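Local atomic coordinates of DnaJ homolog subfamily C member 10 (PDB entry 3APQ), a protein that reduces disulfide bonds in the endoplasmic reticulum, serving both the correct folding of proteins and the degradation of misfolded ones. Residues 42-54 / 72-86. Numbering follows the deposited sequence.
Sequences HGDFLKINRAYEV and LEDNQGGQYESWSYY
The long helix 41-55 of the J domain is crossed by the chain that leads from this domain toward the thioredoxin domain, and the two are fastened at Arg50, Asn49 and a cluster of aromatic rings. Arg50 stretches out along the backbone of 73-77, CG anti to the backbone N (chi1 173°) and the chain extended to NE, and grips Glu73 O side-on, through NE at 3.0 Å and NH2 at 3.2 Å. Both donors approach from the same face of the carbonyl plane, while the oxygen stays in the guanidinium plane; NH2 also forms a salt bridge with Glu69. A leucine in place of Arg50 would probably leave Glu73 O without its two donors and Glu69 without its positive mate, letting the turn 73-76 drift from the helix. The backbone comes nearest at Gly77, whose CA is 4.0 Å from Arg50 CA; a side chain there would clash with the helix. Asn49 ND2 donates to Gly77 O from above the carbonyl plane (3.3 Å), and a water links Asn49 OD1 with Tyr86 OH. Nearer the start of the helix, Phe45 turns its ring edge to the face of Tyr80, with planes 83° apart, and makes an offset edge-to-face contact with Tyr86; His31 adds its ring to both Phe45 and Tyr80. Leu46 CD2 packs at the edge of the Tyr80 ring, 3.6 Å from its CE2. At the outer end of this cluster, where His42 is exposed, Tyr80 OH lies in the plane of the His42 imidazole, hydrogen-bonded to ND1 at 2.6 Å.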
loop_
_atom_site.group_PDB
_atom_site.type_symbol
_atom_site.label_atom_id
_atom_site.label_comp_id
_atom_site.label_asym_id
_atom_site.label_seq_id
_atom_site.Cartn_x
_atom_site.Cartn_y
_atom_site.Cartn_z
ATOM N N HIS A 42 -19.400 -16.769 -5.651
ATOM C CA HIS A 42 -18.011 -17.203 -5.788
ATOM C C HIS A 42 -17.458 -16.845 -7.191
ATOM O O HIS A 42 -16.414 -16.159 -7.314
ATOM C CB HIS A 42 -17.938 -18.693 -5.512
ATOM C CG HIS A 42 -16.562 -19.253 -5.572
ATOM N ND1 HIS A 42 -15.619 -19.008 -4.592
ATOM C CD2 HIS A 42 -15.968 -20.065 -6.479
ATOM C CE1 HIS A 42 -14.496 -19.639 -4.907
ATOM N NE2 HIS A 42 -14.685 -20.290 -6.044
ATOM N N GLY A 43 -18.166 -17.264 -8.245
ATOM C CA GLY A 43 -17.680 -17.031 -9.638
ATOM C C GLY A 43 -17.497 -15.562 -9.998
ATOM O O GLY A 43 -16.462 -15.144 -10.561
ATOM N N ASP A 44 -18.516 -14.769 -9.640
ATOM C CA ASP A 44 -18.504 -13.320 -9.820
ATOM C C ASP A 44 -17.262 -12.681 -9.126
ATOM O O ASP A 44 -16.539 -11.837 -9.700
ATOM C CB ASP A 44 -19.794 -12.684 -9.231
ATOM C CG ASP A 44 -21.080 -13.271 -9.809
ATOM O OD1 ASP A 44 -21.056 -13.773 -10.949
ATOM O OD2 ASP A 44 -22.138 -13.253 -9.103
ATOM N N PHE A 45 -17.018 -13.077 -7.881
ATOM C CA PHE A 45 -15.886 -12.502 -7.154
ATOM C C PHE A 45 -14.517 -12.905 -7.736
ATOM O O PHE A 45 -13.535 -12.115 -7.713
ATOM C CB PHE A 45 -15.967 -12.835 -5.668
ATOM C CG PHE A 45 -15.033 -12.018 -4.805
ATOM C CD1 PHE A 45 -15.198 -10.636 -4.720
ATOM C CD2 PHE A 45 -13.997 -12.604 -4.115
ATOM C CE1 PHE A 45 -14.336 -9.863 -3.934
ATOM C CE2 PHE A 45 -13.132 -11.845 -3.323
ATOM C CZ PHE A 45 -13.305 -10.490 -3.225
ATOM N N LEU A 46 -14.416 -14.153 -8.179
ATOM C CA LEU A 46 -13.192 -14.632 -8.847
ATOM C C LEU A 46 -12.817 -13.666 -10.009
ATOM O O LEU A 46 -11.648 -13.329 -10.173
ATOM C CB LEU A 46 -13.391 -16.079 -9.371
ATOM C CG LEU A 46 -13.380 -17.244 -8.366
ATOM C CD1 LEU A 46 -13.224 -18.546 -9.089
ATOM C CD2 LEU A 46 -12.263 -17.109 -7.384
ATOM N N LYS A 47 -13.811 -13.244 -10.799
ATOM C CA LYS A 47 -13.562 -12.361 -11.945
ATOM C C LYS A 47 -13.072 -10.994 -11.494
ATOM O O LYS A 47 -12.190 -10.441 -12.108
ATOM C CB LYS A 47 -14.813 -12.136 -12.777
ATOM C CG LYS A 47 -15.371 -13.387 -13.493
ATOM C CD LYS A 47 -16.843 -13.240 -14.029
ATOM C CE LYS A 47 -17.090 -11.987 -14.935
ATOM N NZ LYS A 47 -17.416 -10.693 -14.166
ATOM N N ILE A 48 -13.689 -10.455 -10.443
ATOM C CA ILE A 48 -13.279 -9.133 -9.909
ATOM C C ILE A 48 -11.874 -9.279 -9.327
ATOM O O ILE A 48 -11.012 -8.421 -9.515
ATOM C CB ILE A 48 -14.271 -8.618 -8.785
ATOM C CG1 ILE A 48 -15.646 -8.250 -9.296
ATOM C CG2 ILE A 48 -13.695 -7.430 -8.022
ATOM C CD1 ILE A 48 -15.761 -8.099 -10.795
ATOM N N ASN A 49 -11.648 -10.350 -8.547
ATOM C CA ASN A 49 -10.308 -10.573 -7.974
ATOM C C ASN A 49 -9.205 -10.702 -9.037
ATOM O O ASN A 49 -8.122 -10.161 -8.867
ATOM C CB ASN A 49 -10.266 -11.795 -7.028
ATOM C CG ASN A 49 -9.030 -11.770 -6.127
ATOM O OD1 ASN A 49 -8.746 -10.762 -5.449
ATOM N ND2 ASN A 49 -8.256 -12.832 -6.175
ATOM N N ARG A 50 -9.498 -11.405 -10.142
ATOM C CA ARG A 50 -8.530 -11.618 -11.222
ATOM C C ARG A 50 -8.166 -10.280 -11.862
ATOM O O ARG A 50 -6.963 -10.006 -12.104
ATOM C CB ARG A 50 -9.136 -12.597 -12.254
ATOM C CG ARG A 50 -8.393 -12.820 -13.483
ATOM C CD ARG A 50 -9.192 -13.931 -14.273
ATOM N NE ARG A 50 -8.551 -14.250 -15.540
ATOM C CZ ARG A 50 -8.734 -13.574 -16.664
ATOM N NH1 ARG A 50 -9.563 -12.545 -16.684
ATOM N NH2 ARG A 50 -8.079 -13.927 -17.778
ATOM N N ALA A 51 -9.193 -9.465 -12.106
ATOM C CA ALA A 51 -9.013 -8.046 -12.553
ATOM C C ALA A 51 -8.097 -7.251 -11.622
ATOM O O ALA A 51 -7.088 -6.669 -12.057
ATOM C CB ALA A 51 -10.355 -7.351 -12.695
ATOM N N TYR A 52 -8.469 -7.201 -10.347
ATOM C CA TYR A 52 -7.663 -6.517 -9.341
ATOM C C TYR A 52 -6.217 -7.031 -9.324
ATOM O O TYR A 52 -5.266 -6.243 -9.245
ATOM C CB TYR A 52 -8.295 -6.558 -7.913
ATOM C CG TYR A 52 -7.340 -5.987 -6.917
ATOM C CD1 TYR A 52 -7.007 -4.608 -6.953
ATOM C CD2 TYR A 52 -6.704 -6.814 -5.958
ATOM C CE1 TYR A 52 -6.037 -4.060 -6.048
ATOM C CE2 TYR A 52 -5.771 -6.276 -5.046
ATOM C CZ TYR A 52 -5.444 -4.911 -5.108
ATOM O OH TYR A 52 -4.497 -4.411 -4.252
ATOM N N GLU A 53 -6.008 -8.344 -9.377
ATOM C CA GLU A 53 -4.617 -8.823 -9.293
ATOM C C GLU A 53 -3.752 -8.433 -10.495
ATOM O O GLU A 53 -2.514 -8.352 -10.410
ATOM C CB GLU A 53 -4.540 -10.317 -8.978
ATOM C CG GLU A 53 -5.253 -10.621 -7.646
ATOM C CD GLU A 53 -4.792 -11.864 -6.950
ATOM O OE1 GLU A 53 -4.551 -12.899 -7.627
ATOM O OE2 GLU A 53 -4.681 -11.795 -5.697
ATOM N N VAL A 54 -4.389 -8.188 -11.627
ATOM C CA VAL A 54 -3.603 -7.751 -12.775
ATOM C C VAL A 54 -3.329 -6.221 -12.656
ATOM O O VAL A 54 -2.179 -5.758 -12.770
ATOM C CB VAL A 54 -4.263 -8.137 -14.111
ATOM C CG1 VAL A 54 -3.642 -7.282 -15.283
ATOM C CG2 VAL A 54 -4.114 -9.666 -14.341
ATOM N N LEU A 72 -2.603 -14.409 -20.006
ATOM C CA LEU A 72 -3.427 -14.708 -18.813
ATOM C C LEU A 72 -4.163 -16.030 -18.993
ATOM O O LEU A 72 -4.357 -16.468 -20.114
ATOM C CB LEU A 72 -4.438 -13.577 -18.555
ATOM C CG LEU A 72 -3.918 -12.140 -18.451
ATOM C CD1 LEU A 72 -5.033 -11.232 -17.934
ATOM C CD2 LEU A 72 -2.693 -12.093 -17.514
ATOM N N GLU A 73 -4.546 -16.666 -17.890
ATOM C CA GLU A 73 -5.415 -17.852 -17.938
ATOM C C GLU A 73 -6.808 -17.506 -17.421
ATOM O O GLU A 73 -6.973 -16.617 -16.549
ATOM C CB GLU A 73 -4.810 -18.980 -17.118
ATOM C CG GLU A 73 -3.396 -19.220 -17.551
ATOM C CD GLU A 73 -2.612 -20.047 -16.569
ATOM O OE1 GLU A 73 -2.553 -19.691 -15.360
ATOM O OE2 GLU A 73 -2.028 -21.044 -17.037
ATOM N N ASP A 74 -7.819 -18.192 -17.961
ATOM C CA ASP A 74 -9.198 -17.941 -17.544
ATOM C C ASP A 74 -9.413 -18.203 -16.042
ATOM O O ASP A 74 -10.206 -17.521 -15.406
ATOM C CB ASP A 74 -10.190 -18.754 -18.384
ATOM C CG ASP A 74 -10.389 -18.162 -19.785
ATOM O OD1 ASP A 74 -9.905 -17.035 -20.052
ATOM O OD2 ASP A 74 -11.024 -18.817 -20.634
ATOM N N ASN A 75 -8.697 -19.167 -15.478
ATOM C CA ASN A 75 -8.899 -19.485 -14.054
ATOM C C ASN A 75 -7.855 -18.942 -13.059
ATOM O O ASN A 75 -7.896 -19.336 -11.893
ATOM C CB ASN A 75 -9.023 -21.004 -13.836
ATOM C CG ASN A 75 -7.747 -21.739 -14.202
ATOM O OD1 ASN A 75 -6.926 -21.219 -14.973
ATOM N ND2 ASN A 75 -7.556 -22.930 -13.646
ATOM N N GLN A 76 -6.928 -18.085 -13.494
ATOM C CA GLN A 76 -5.968 -17.462 -12.568
ATOM C C GLN A 76 -6.686 -16.371 -11.733
ATOM O O GLN A 76 -7.843 -16.007 -12.025
ATOM C CB GLN A 76 -4.772 -16.879 -13.334
ATOM C CG GLN A 76 -5.081 -15.540 -13.965
ATOM C CD GLN A 76 -3.887 -14.909 -14.660
ATOM O OE1 GLN A 76 -3.221 -15.544 -15.499
ATOM N NE2 GLN A 76 -3.614 -13.651 -14.322
ATOM N N GLY A 77 -6.034 -15.872 -10.681
ATOM C CA GLY A 77 -6.683 -14.905 -9.767
ATOM C C GLY A 77 -7.781 -15.561 -8.939
ATOM O O GLY A 77 -8.811 -14.950 -8.635
ATOM N N GLY A 78 -7.560 -16.814 -8.547
ATOM C CA GLY A 78 -8.581 -17.572 -7.827
ATOM C C GLY A 78 -8.452 -17.590 -6.313
ATOM O O GLY A 78 -9.295 -18.183 -5.628
ATOM N N GLN A 79 -7.400 -16.973 -5.777
ATOM C CA GLN A 79 -7.135 -17.101 -4.343
ATOM C C GLN A 79 -7.464 -15.783 -3.683
ATOM O O GLN A 79 -6.726 -14.823 -3.846
ATOM C CB GLN A 79 -5.678 -17.435 -4.119
ATOM C CG GLN A 79 -5.305 -18.843 -4.508
ATOM C CD GLN A 79 -3.837 -19.101 -4.251
ATOM O OE1 GLN A 79 -3.400 -19.131 -3.091
ATOM N NE2 GLN A 79 -3.048 -19.277 -5.335
ATOM N N TYR A 80 -8.583 -15.721 -2.974
ATOM C CA TYR A 80 -8.959 -14.468 -2.363
ATOM C C TYR A 80 -8.940 -14.667 -0.856
ATOM O O TYR A 80 -8.813 -15.767 -0.370
ATOM C CB TYR A 80 -10.297 -13.900 -2.887
ATOM C CG TYR A 80 -11.462 -14.859 -2.806
ATOM C CD1 TYR A 80 -12.132 -15.073 -1.608
ATOM C CD2 TYR A 80 -11.875 -15.578 -3.946
ATOM C CE1 TYR A 80 -13.173 -15.983 -1.534
ATOM C CE2 TYR A 80 -12.929 -16.477 -3.894
ATOM C CZ TYR A 80 -13.579 -16.674 -2.694
ATOM O OH TYR A 80 -14.615 -17.550 -2.629
ATOM N N GLU A 81 -9.019 -13.561 -0.145
ATOM C CA GLU A 81 -8.934 -13.521 1.298
ATOM C C GLU A 81 -10.319 -13.397 1.919
ATOM O O GLU A 81 -11.312 -13.277 1.227
ATOM C CB GLU A 81 -8.089 -12.297 1.668
ATOM C CG GLU A 81 -6.662 -12.314 1.043
ATOM C CD GLU A 81 -5.751 -13.367 1.659
ATOM O OE1 GLU A 81 -5.970 -13.837 2.805
ATOM O OE2 GLU A 81 -4.769 -13.727 0.977
ATOM N N SER A 82 -10.365 -13.420 3.241
ATOM C CA SER A 82 -11.615 -13.295 3.975
ATOM C C SER A 82 -12.229 -11.887 3.867
ATOM O O SER A 82 -11.523 -10.891 3.596
ATOM C CB SER A 82 -11.347 -13.652 5.443
ATOM O OG SER A 82 -10.595 -12.613 6.069
ATOM N N TRP A 83 -13.539 -11.787 4.112
ATOM C CA TRP A 83 -14.177 -10.476 4.183
ATOM C C TRP A 83 -13.446 -9.578 5.181
ATOM O O TRP A 83 -13.263 -8.384 4.930
ATOM C CB TRP A 83 -15.627 -10.598 4.616
ATOM C CG TRP A 83 -16.409 -9.318 4.625
ATOM C CD1 TRP A 83 -17.151 -8.805 3.585
ATOM C CD2 TRP A 83 -16.606 -8.451 5.736
ATOM N NE1 TRP A 83 -17.750 -7.624 3.981
ATOM C CE2 TRP A 83 -17.452 -7.396 5.297
ATOM C CE3 TRP A 83 -16.109 -8.426 7.067
ATOM C CZ2 TRP A 83 -17.826 -6.331 6.129
ATOM C CZ3 TRP A 83 -16.501 -7.361 7.892
ATOM C CH2 TRP A 83 -17.320 -6.324 7.413
ATOM N N SER A 84 -13.098 -10.143 6.323
ATOM C CA SER A 84 -12.404 -9.411 7.376
ATOM C C SER A 84 -11.069 -8.828 6.880
ATOM O O SER A 84 -10.695 -7.712 7.229
ATOM C CB SER A 84 -12.101 -10.361 8.546
ATOM O OG SER A 84 -11.645 -9.554 9.603
ATOM N N TYR A 85 -10.336 -9.616 6.119
ATOM C CA TYR A 85 -9.130 -9.115 5.489
ATOM C C TYR A 85 -9.431 -7.852 4.671
ATOM O O TYR A 85 -8.690 -6.872 4.776
ATOM C CB TYR A 85 -8.502 -10.185 4.570
ATOM C CG TYR A 85 -7.306 -9.678 3.774
ATOM C CD1 TYR A 85 -6.012 -9.816 4.265
ATOM C CD2 TYR A 85 -7.484 -9.066 2.523
ATOM C CE1 TYR A 85 -4.921 -9.355 3.537
ATOM C CE2 TYR A 85 -6.406 -8.608 1.786
ATOM C CZ TYR A 85 -5.136 -8.735 2.314
ATOM O OH TYR A 85 -4.090 -8.290 1.573
ATOM N N TYR A 86 -10.487 -7.852 3.841
ATOM C CA TYR A 86 -10.767 -6.651 3.021
ATOM C C TYR A 86 -11.268 -5.503 3.887
ATOM O O TYR A 86 -11.033 -4.328 3.594
ATOM C CB TYR A 86 -11.741 -6.947 1.871
ATOM C CG TYR A 86 -11.120 -7.941 0.938
ATOM C CD1 TYR A 86 -9.989 -7.614 0.176
ATOM C CD2 TYR A 86 -11.620 -9.241 0.878
ATOM C CE1 TYR A 86 -9.383 -8.577 -0.662
ATOM C CE2 TYR A 86 -11.034 -10.194 0.042
ATOM C CZ TYR A 86 -9.905 -9.862 -0.696
ATOM O OH TYR A 86 -9.372 -10.834 -1.493
HETATM O O HOH W 1 -7.447 -10.039 -3.212
HETATM O O HOH W 2 -4.995 -12.515 -12.071
HETATM O O HOH W 3 -5.522 -15.455 -6.820
#